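Local coordinates for protein transglutaminase-like enzymes, putative cysteine protease (Cytophaga hutchinsonii, PDB 3ISR) that probably acts as a cysteine-dependent hydrolase of the transglutaminase-like superfamily, perhaps cleaving peptide bonds as a protease, at residues 215-220 with 226-231; 68-73 with 80-85; 130-135 with 192-197. All coordinates share one frame; numbering follows the deposited sequence.

Contact 1. Residues 215-220 with 226-231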
loop_
_atom_site.group_PDB
_atom_site.type_symbol
_atom_site.label_atom_id
_atom_site.label_comp_id
_atom_site.label_asym_id
_atom_site.label_seq_id
_atom_site.Cartn_x
_atom_site.Cartn_y
_atom_site.Cartn_z
ATOM N N HIS B 215 25.639 -8.182 -7.071
ATOM C CA HIS B 215 25.320 -8.106 -5.670
ATOM C C HIS B 215 24.937 -6.685 -5.333
ATOM O O HIS B 215 25.403 -5.755 -5.983
ATOM C CB HIS B 215 26.509 -8.553 -4.819
ATOM C CG HIS B 215 26.144 -8.844 -3.400
ATOM N ND1 HIS B 215 25.177 -9.763 -3.061
ATOM C CD2 HIS B 215 26.605 -8.336 -2.238
ATOM C CE1 HIS B 215 25.062 -9.816 -1.748
ATOM N NE2 HIS B 215 25.917 -8.956 -1.223
ATOM N N ALA B 216 24.077 -6.526 -4.342
ATOM C CA ALA B 216 23.692 -5.197 -3.862
ATOM C C ALA B 216 23.788 -5.130 -2.348
ATOM O O ALA B 216 23.370 -6.057 -1.665
ATOM C CB ALA B 216 22.248 -4.851 -4.332
ATOM N N CYS B 217 24.338 -4.032 -1.827
ATOM C CA CYS B 217 24.305 -3.767 -0.409
ATOM C C CYS B 217 24.244 -2.261 -0.183
ATOM O O CYS B 217 23.737 -1.520 -1.033
ATOM C CB CYS B 217 25.457 -4.444 0.322
ATOM S SG CYS B 217 27.054 -4.099 -0.385
ATOM N N PHE B 218 24.695 -1.795 0.971
ATOM C CA PHE B 218 24.573 -0.368 1.230
ATOM C C PHE B 218 25.756 0.192 2.001
ATOM O O PHE B 218 26.544 -0.572 2.585
ATOM C CB PHE B 218 23.227 -0.044 1.911
ATOM C CG PHE B 218 23.144 -0.427 3.373
ATOM C CD1 PHE B 218 23.353 0.526 4.370
ATOM C CD2 PHE B 218 22.787 -1.715 3.753
ATOM C CE1 PHE B 218 23.259 0.163 5.732
ATOM C CE2 PHE B 218 22.699 -2.078 5.075
ATOM C CZ PHE B 218 22.912 -1.146 6.069
ATOM N N GLU B 219 25.886 1.518 1.987
ATOM C CA GLU B 219 26.937 2.195 2.725
ATOM C C GLU B 219 26.295 3.297 3.530
ATOM O O GLU B 219 25.337 3.904 3.079
ATOM C CB GLU B 219 27.985 2.777 1.774
ATOM C CG GLU B 219 28.759 1.705 0.963
ATOM C CD GLU B 219 29.658 2.325 -0.099
ATOM O OE1 GLU B 219 29.171 3.194 -0.854
ATOM O OE2 GLU B 219 30.852 1.950 -0.193
ATOM N N ALA B 220 26.765 3.479 4.756
ATOM C CA ALA B 220 26.283 4.555 5.612
ATOM C C ALA B 220 27.419 5.529 5.830
ATOM O O ALA B 220 28.577 5.117 5.952
ATOM C CB ALA B 220 25.801 4.006 6.954
ATOM N N TRP B 226 32.179 6.685 4.084
ATOM C CA TRP B 226 31.136 5.735 3.678
ATOM C C TRP B 226 31.573 4.338 4.131
ATOM O O TRP B 226 32.626 3.843 3.701
ATOM C CB TRP B 226 30.931 5.774 2.160
ATOM C CG TRP B 226 30.264 6.998 1.702
ATOM C CD1 TRP B 226 30.846 8.076 1.092
ATOM C CD2 TRP B 226 28.864 7.314 1.836
ATOM N NE1 TRP B 226 29.890 9.042 0.831
ATOM C CE2 TRP B 226 28.669 8.595 1.276
ATOM C CE3 TRP B 226 27.761 6.627 2.366
ATOM C CZ2 TRP B 226 27.401 9.212 1.218
ATOM C CZ3 TRP B 226 26.489 7.249 2.322
ATOM C CH2 TRP B 226 26.331 8.526 1.755
ATOM N N ILE B 227 30.804 3.738 5.041
ATOM C CA ILE B 227 31.144 2.451 5.604
ATOM C C ILE B 227 30.179 1.444 4.994
ATOM O O ILE B 227 28.970 1.657 5.038
ATOM C CB ILE B 227 30.971 2.425 7.136
ATOM C CG1 ILE B 227 31.785 3.545 7.834
ATOM C CG2 ILE B 227 31.331 1.038 7.703
ATOM C CD1 ILE B 227 33.320 3.507 7.596
ATOM N N ILE B 228 30.714 0.346 4.472
ATOM C CA ILE B 228 29.898 -0.656 3.800
ATOM C C ILE B 228 29.259 -1.674 4.746
ATOM O O ILE B 228 29.870 -2.099 5.735
ATOM C CB ILE B 228 30.703 -1.364 2.675
ATOM C CG1 ILE B 228 29.725 -2.082 1.720
ATOM C CG2 ILE B 228 31.763 -2.306 3.243
ATOM C CD1 ILE B 228 30.173 -2.078 0.270
ATOM N N PHE B 229 28.024 -2.073 4.436
ATOM C CA PHE B 229 27.271 -3.035 5.258
ATOM C C PHE B 229 26.488 -3.953 4.336
ATOM O O PHE B 229 26.055 -3.529 3.275
ATOM C CB PHE B 229 26.263 -2.323 6.156
ATOM C CG PHE B 229 26.889 -1.508 7.249
ATOM C CD1 PHE B 229 27.092 -2.056 8.509
ATOM C CD2 PHE B 229 27.269 -0.187 7.014
ATOM C CE1 PHE B 229 27.682 -1.291 9.538
ATOM C CE2 PHE B 229 27.870 0.581 8.024
ATOM C CZ PHE B 229 28.073 0.028 9.286
ATOM N N ASP B 230 26.267 -5.194 4.747
ATOM C CA ASP B 230 25.529 -6.127 3.899
ATOM C C ASP B 230 24.738 -7.061 4.782
ATOM O O ASP B 230 25.284 -8.017 5.317
ATOM C CB ASP B 230 26.494 -6.919 2.993
ATOM C CG ASP B 230 25.798 -7.976 2.156
ATOM O OD1 ASP B 230 24.555 -8.044 2.126
ATOM O OD2 ASP B 230 26.509 -8.787 1.521
ATOM N N ALA B 231 23.448 -6.778 4.924
ATOM C CA ALA B 231 22.585 -7.550 5.798
ATOM C C ALA B 231 22.309 -8.964 5.314
ATOM O O ALA B 231 21.780 -9.762 6.089
ATOM C CB ALA B 231 21.267 -6.806 6.068
HETATM O O HOH W 1 22.421 -6.428 0.916
HETATM O O HOH W 2 32.829 1.994 1.580
#
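The beta hairpin of the transglutaminase-like domain brings His215, on strand 215-222, against Asp230, just past strand 225-229. His215 NE2 donates a nearly straight bond to Asp230 OD2 (2.8 Å). The oxygen lies at the edge of the imidazole, in its plane, but the nitrogen meets the carboxylate from above, the two planes being 62° apart. Asp230 CG stands anti to the backbone N (chi1 176°), which swings the carboxylate toward the histidine; its OD1 is held by Thr232 OG1 and by a water shared with Ala216 O. An alanine in place of Asp230 has no oxygen for His215 NE2, and the imidazole, left without its mate, would probably be freer to turn.

Farther along, Phe218 and Phe229 are a hydrogen-bonded antiparallel pair, with Phe229 N 2.8 Å from Phe218 O. Their ring planes differ by only 18°, yet the rings are so displaced that they hardly overlap, and Phe229 CB instead sits over the Phe218 face, 3.9 Å from its centroid. On the other side of the sheet Cys217 SG meets Ile228 CD1 at 3.8 Å, and buried Glu219 is paired with Arg200.

Phe218 and Phe229 face helix 142-156, Phe218 also helix 181-194, while Cys217 and Ile228 pack on Phe202 of strand 199-206. His215 touches Cys181 at the start of helix 181-194, consistent with the Cys-His-Asp layout of transglutaminase-like enzymes.

Contact 2. Residues 68-73 with 80-85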
loop_
_atom_site.group_PDB
_atom_site.type_symbol
_atom_site.label_atom_id
_atom_site.label_comp_id
_atom_site.label_asym_id
_atom_site.label_seq_id
_atom_site.Cartn_x
_atom_site.Cartn_y
_atom_site.Cartn_z
ATOM N N ARG B 68 28.712 3.938 -14.545
ATOM C CA ARG B 68 29.022 3.991 -15.958
ATOM C C ARG B 68 27.910 3.260 -16.656
ATOM O O ARG B 68 27.801 2.035 -16.542
ATOM C CB ARG B 68 30.348 3.278 -16.248
ATOM C CG ARG B 68 31.537 3.947 -15.585
ATOM C CD ARG B 68 32.793 3.096 -15.703
ATOM N NE ARG B 68 33.210 2.946 -17.093
ATOM C CZ ARG B 68 34.067 2.023 -17.541
ATOM N NH1 ARG B 68 34.623 1.142 -16.716
ATOM N NH2 ARG B 68 34.383 1.992 -18.833
ATOM N N PHE B 69 27.083 4.005 -17.374
ATOM C CA PHE B 69 25.975 3.407 -18.103
ATOM C C PHE B 69 26.360 3.172 -19.556
ATOM O O PHE B 69 27.171 3.909 -20.099
ATOM C CB PHE B 69 24.759 4.330 -18.036
ATOM C CG PHE B 69 24.202 4.503 -16.643
ATOM C CD1 PHE B 69 23.550 3.445 -16.004
ATOM C CD2 PHE B 69 24.308 5.726 -15.986
ATOM C CE1 PHE B 69 23.012 3.586 -14.711
ATOM C CE2 PHE B 69 23.772 5.906 -14.696
ATOM C CZ PHE B 69 23.113 4.823 -14.047
ATOM N N VAL B 70 25.790 2.140 -20.178
ATOM C CA VAL B 70 25.941 1.961 -21.622
ATOM C C VAL B 70 24.574 1.736 -22.225
ATOM O O VAL B 70 23.746 1.025 -21.653
ATOM C CB VAL B 70 26.902 0.784 -22.021
ATOM C CG1 VAL B 70 28.351 1.097 -21.627
ATOM C CG2 VAL B 70 26.448 -0.515 -21.405
ATOM N N ARG B 71 24.329 2.336 -23.379
ATOM C CA ARG B 71 23.023 2.190 -23.992
ATOM C C ARG B 71 23.089 1.812 -25.458
ATOM O O ARG B 71 24.016 2.202 -26.178
ATOM C CB ARG B 71 22.167 3.443 -23.795
ATOM C CG ARG B 71 22.817 4.709 -24.261
ATOM C CD ARG B 71 21.860 5.909 -24.141
ATOM N NE ARG B 71 22.617 7.140 -24.310
ATOM C CZ ARG B 71 22.145 8.358 -24.067
ATOM N NH1 ARG B 71 22.927 9.409 -24.253
ATOM N NH2 ARG B 71 20.891 8.522 -23.645
ATOM N N LEU B 72 22.082 1.052 -25.875
ATOM C CA LEU B 72 21.950 0.576 -27.242
ATOM C C LEU B 72 20.481 0.378 -27.532
ATOM O O LEU B 72 19.670 0.267 -26.603
ATOM C CB LEU B 72 22.694 -0.759 -27.426
ATOM C CG LEU B 72 22.316 -1.983 -26.586
ATOM C CD1 LEU B 72 21.031 -2.640 -27.081
ATOM C CD2 LEU B 72 23.472 -2.994 -26.668
ATOM N N LYS B 73 20.133 0.339 -28.815
ATOM C CA LYS B 73 18.772 0.005 -29.206
ATOM C C LYS B 73 18.770 -1.292 -30.019
ATOM O O LYS B 73 19.734 -1.588 -30.727
ATOM C CB LYS B 73 18.093 1.168 -29.950
ATOM C CG LYS B 73 18.787 1.639 -31.227
ATOM C CD LYS B 73 18.099 2.875 -31.823
ATOM C CE LYS B 73 18.275 2.891 -33.347
ATOM N NZ LYS B 73 18.064 4.238 -33.967
ATOM N N PHE B 80 20.099 -10.653 -28.807
ATOM C CA PHE B 80 21.506 -10.232 -28.746
ATOM C C PHE B 80 22.111 -10.652 -27.413
ATOM O O PHE B 80 21.384 -10.898 -26.462
ATOM C CB PHE B 80 21.662 -8.719 -28.961
ATOM C CG PHE B 80 21.206 -7.885 -27.780
ATOM C CD1 PHE B 80 22.122 -7.451 -26.821
ATOM C CD2 PHE B 80 19.866 -7.543 -27.630
ATOM C CE1 PHE B 80 21.719 -6.680 -25.730
ATOM C CE2 PHE B 80 19.442 -6.782 -26.525
ATOM C CZ PHE B 80 20.377 -6.352 -25.579
ATOM N N SER B 81 23.436 -10.750 -27.372
ATOM C CA SER B 81 24.180 -11.028 -26.141
ATOM C C SER B 81 25.208 -9.937 -25.911
ATOM O O SER B 81 25.740 -9.359 -26.862
ATOM C CB SER B 81 24.907 -12.370 -26.223
ATOM O OG SER B 81 23.979 -13.416 -26.404
HETATM N N MSE B 82 25.477 -9.652 -24.644
HETATM C CA MSE B 82 26.481 -8.675 -24.278
HETATM C C MSE B 82 27.391 -9.317 -23.261
HETATM O O MSE B 82 26.915 -9.902 -22.289
HETATM C CB MSE B 82 25.824 -7.438 -23.665
HETATM C CG MSE B 82 26.830 -6.355 -23.338
HETATM SE SE MSE B 82 25.952 -4.800 -22.572
HETATM C CE MSE B 82 25.342 -5.632 -20.889
ATOM N N SER B 83 28.694 -9.209 -23.480
ATOM C CA SER B 83 29.680 -9.817 -22.594
ATOM C C SER B 83 30.648 -8.752 -22.094
ATOM O O SER B 83 31.174 -7.986 -22.898
ATOM C CB SER B 83 30.448 -10.899 -23.361
ATOM O OG SER B 83 31.527 -11.390 -22.589
ATOM N N TYR B 84 30.868 -8.703 -20.776
ATOM C CA TYR B 84 31.796 -7.752 -20.152
ATOM C C TYR B 84 32.826 -8.506 -19.333
ATOM O O TYR B 84 32.468 -9.369 -18.516
ATOM C CB TYR B 84 31.045 -6.735 -19.254
ATOM C CG TYR B 84 31.966 -5.781 -18.509
ATOM C CD1 TYR B 84 32.609 -4.742 -19.174
ATOM C CD2 TYR B 84 32.209 -5.935 -17.142
ATOM C CE1 TYR B 84 33.470 -3.862 -18.498
ATOM C CE2 TYR B 84 33.068 -5.070 -16.463
ATOM C CZ TYR B 84 33.687 -4.037 -17.148
ATOM O OH TYR B 84 34.518 -3.159 -16.489
ATOM N N THR B 85 34.103 -8.173 -19.539
ATOM C CA THR B 85 35.199 -8.793 -18.802
ATOM C C THR B 85 36.210 -7.726 -18.380
ATOM O O THR B 85 36.507 -6.812 -19.153
ATOM C CB THR B 85 35.895 -9.872 -19.689
ATOM O OG1 THR B 85 34.912 -10.818 -20.129
ATOM C CG2 THR B 85 36.980 -10.606 -18.927
#
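The Phe80 ring meets Leu72 obliquely: CZ lies 4.1 Å from Leu72 CD1, and CE1 4.2 Å from Leu72 CD2, so both methyls of the leucine share the ring. At the other end the flat guanidinium of Arg68 approaches the hydroxyl of Tyr84, again obliquely. Arg68 NH1 and Tyr84 OH are 4.3 Å apart, too far for a hydrogen bond; what joins them is the carboxylate of Glu47, which forms a salt bridge with Arg68 through OE2 and a hydrogen bond with Tyr84 OH through OE1. Ala36 serves both as well, its O bound to Arg68 NH1 and its N to Tyr84 OH.

Between these ends Val70 CG2 faces the selenium of Met82, a selenomethionine, at 4.5 Å. Met82 reaches it by an extended chain, CG anti to the backbone N (chi1 -177°), a shape that carries the selenium from one sheet toward the other, as a long, slender side chain can. Met82 also packs on Phe32 and Leu49.

The two segments run 162° apart, nearly antiparallel, yet share no backbone hydrogen bond: the CA atoms of Leu72 and Met82 are 10.7 Å apart. They belong to two different antiparallel sheets, strand 69-74 in one and strand 78-96 in the other, packed face to face. Arg68, Val70 and Leu72 point to Phe80, Met82 and Tyr84, while Arg71 and Lys73 lie away from this interface, Arg71 in a salt bridge with Glu58 and its NH2 hydrogen-bonded to Leu109 O of a neighbouring subunit.

The chemistry changes along the interface. Leucine, valine, selenomethionine and phenylalanine meet by apolar packing, without a hydrogen bond, whereas the charge of the buried arginine is probably balanced by Glu47 and by Glu59, which pairs with its NE.

Contact 3. Residues 130-135 with 192-197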
loop_
_atom_site.group_PDB
_atom_site.type_symbol
_atom_site.label_atom_id
_atom_site.label_comp_id
_atom_site.label_asym_id
_atom_site.label_seq_id
_atom_site.Cartn_x
_atom_site.Cartn_y
_atom_site.Cartn_z
ATOM N N LYS B 130 8.932 6.286 13.094
ATOM C CA LYS B 130 8.516 5.784 14.414
ATOM C C LYS B 130 9.021 4.395 14.644
ATOM O O LYS B 130 9.550 4.103 15.704
ATOM C CB LYS B 130 7.006 5.812 14.587
ATOM C CG LYS B 130 6.522 7.063 15.248
ATOM C CD LYS B 130 5.075 6.929 15.668
ATOM C CE LYS B 130 4.499 8.286 16.010
ATOM N NZ LYS B 130 5.239 8.898 17.159
ATOM N N LEU B 131 8.863 3.550 13.626
ATOM C CA LEU B 131 9.314 2.164 13.679
ATOM C C LEU B 131 10.809 2.084 13.954
ATOM O O LEU B 131 11.226 1.334 14.823
ATOM C CB LEU B 131 8.971 1.420 12.371
ATOM C CG LEU B 131 9.397 -0.053 12.219
ATOM C CD1 LEU B 131 8.403 -0.813 11.329
ATOM C CD2 LEU B 131 10.841 -0.198 11.665
ATOM N N ALA B 132 11.607 2.847 13.204
ATOM C CA ALA B 132 13.070 2.798 13.355
ATOM C C ALA B 132 13.506 3.293 14.726
ATOM O O ALA B 132 14.424 2.735 15.327
ATOM C CB ALA B 132 13.768 3.600 12.261
ATOM N N TYR B 133 12.863 4.347 15.211
ATOM C CA TYR B 133 13.182 4.860 16.534
ATOM C C TYR B 133 12.826 3.825 17.597
ATOM O O TYR B 133 13.589 3.598 18.520
ATOM C CB TYR B 133 12.467 6.188 16.835
ATOM C CG TYR B 133 12.933 6.791 18.152
ATOM C CD1 TYR B 133 14.186 7.404 18.253
ATOM C CD2 TYR B 133 12.130 6.734 19.299
ATOM C CE1 TYR B 133 14.631 7.954 19.473
ATOM C CE2 TYR B 133 12.561 7.279 20.516
ATOM C CZ TYR B 133 13.810 7.886 20.592
ATOM O OH TYR B 133 14.244 8.430 21.781
ATOM N N LYS B 134 11.660 3.200 17.445
ATOM C CA LYS B 134 11.179 2.178 18.388
ATOM C C LYS B 134 12.160 1.022 18.473
ATOM O O LYS B 134 12.503 0.557 19.551
ATOM C CB LYS B 134 9.858 1.612 17.898
ATOM C CG LYS B 134 8.758 1.669 18.899
ATOM C CD LYS B 134 7.833 2.811 18.549
ATOM C CE LYS B 134 7.353 3.499 19.800
ATOM N NZ LYS B 134 6.601 4.720 19.410
ATOM N N GLU B 135 12.600 0.562 17.305
ATOM C CA GLU B 135 13.419 -0.625 17.206
ATOM C C GLU B 135 14.881 -0.342 17.553
ATOM O O GLU B 135 15.513 -1.161 18.202
ATOM C CB GLU B 135 13.281 -1.236 15.799
ATOM C CG GLU B 135 13.695 -2.696 15.696
ATOM C CD GLU B 135 13.011 -3.591 16.726
ATOM O OE1 GLU B 135 13.740 -4.281 17.476
ATOM O OE2 GLU B 135 11.761 -3.600 16.785
ATOM N N CYS B 192 18.353 3.394 8.050
ATOM C CA CYS B 192 19.392 4.400 8.364
ATOM C C CYS B 192 18.883 5.818 8.186
ATOM O O CYS B 192 19.022 6.652 9.076
ATOM C CB CYS B 192 20.596 4.251 7.457
ATOM S SG CYS B 192 21.659 2.885 7.875
ATOM N N ARG B 193 18.318 6.107 7.014
ATOM C CA ARG B 193 17.817 7.456 6.773
ATOM C C ARG B 193 16.728 7.839 7.768
ATOM O O ARG B 193 16.609 9.010 8.148
ATOM C CB ARG B 193 17.266 7.591 5.355
ATOM C CG ARG B 193 18.329 7.463 4.288
ATOM C CD ARG B 193 17.747 7.794 2.911
ATOM N NE ARG B 193 18.741 7.489 1.876
ATOM C CZ ARG B 193 18.444 7.047 0.666
ATOM N NH1 ARG B 193 17.158 6.900 0.310
ATOM N NH2 ARG B 193 19.430 6.743 -0.180
ATOM N N ALA B 194 15.928 6.861 8.179
ATOM C CA ALA B 194 14.834 7.129 9.129
ATOM C C ALA B 194 15.396 7.642 10.451
ATOM O O ALA B 194 14.717 8.370 11.193
ATOM C CB ALA B 194 14.017 5.852 9.337
ATOM N N LEU B 195 16.640 7.258 10.738
ATOM C CA LEU B 195 17.368 7.684 11.950
ATOM C C LEU B 195 18.350 8.833 11.703
ATOM O O LEU B 195 19.244 9.083 12.524
ATOM C CB LEU B 195 18.120 6.489 12.574
ATOM C CG LEU B 195 17.242 5.320 13.044
ATOM C CD1 LEU B 195 18.068 4.043 13.211
ATOM C CD2 LEU B 195 16.473 5.673 14.320
ATOM N N SER B 196 18.179 9.536 10.583
ATOM C CA SER B 196 19.038 10.680 10.203
ATOM C C SER B 196 20.500 10.288 9.975
ATOM O O SER B 196 21.416 11.041 10.309
ATOM C CB SER B 196 18.953 11.829 11.221
ATOM O OG SER B 196 17.601 12.165 11.485
ATOM N N ILE B 197 20.718 9.114 9.392
ATOM C CA ILE B 197 22.073 8.682 9.040
ATOM C C ILE B 197 22.109 8.590 7.510
ATOM O O ILE B 197 21.301 7.864 6.929
ATOM C CB ILE B 197 22.385 7.297 9.674
ATOM C CG1 ILE B 197 22.284 7.373 11.195
ATOM C CG2 ILE B 197 23.794 6.771 9.267
ATOM C CD1 ILE B 197 22.161 5.991 11.865
#
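Ala132 and Ala194 both turn their methyls toward the other segment, CB to CB 3.7 Å, that of Ala194 at a slant, on two helices that come close because neither side chain extends beyond CB; their CA atoms are 6.3 Å apart. Leu195 approaches differently. Its CB does not head for the facing helix, but CG stands anti to the carbonyl carbon (chi1 -62°), and this turns the branched end across the contact. Leu195 CG lies 4.0 Å from Ala132 CB, while its CD2 rests on the backbone, 3.7 Å from Ala132 O. A leucine suits the place because its branched end can touch both the methyl and the carbonyl of Ala132.

The leucine sits where helix 181-194 ends in a Schellman motif. Ser196, with positive phi (63°), lets Ile197 N reach back to Cys192 O at 3.0 Å and Ser196 N to Arg193 O at 2.9 Å. Cys192 O also accepts Leu195 N, from the opposite face of its plane.

Lys130 and Lys134 form salt bridges with Glu158 of a neighbouring subunit. Leu195 packs on Lys145 and Ile149 of helix 142-156, Ala132 on Leu191 of helix 181-194, and Cys192 on Phe218 and Ile197 on Ala220 of strand 215-222.

From the N terminus, contact 2 comes first, within the N-terminal domain: its two segments are separated by six residues, and it ties two sheets together across a short connection between strands 69-74 and 78-96. Contact 3 follows and closes a long excursion of 56 residues, rich in helix, bringing helix 129-136 to the end of helix 181-194. Contact 1 is last, a hairpin closed over five residues. The three lie in series, with none nested or crossed. Contacts 1 and 3 share the transglutaminase-like domain and touch, Phe218 CE1 lying 3.8 Å from Cys192 SG, so hairpin and helix join directly. Contact 2 stands apart, its centre about 38 Å from that of contact 3.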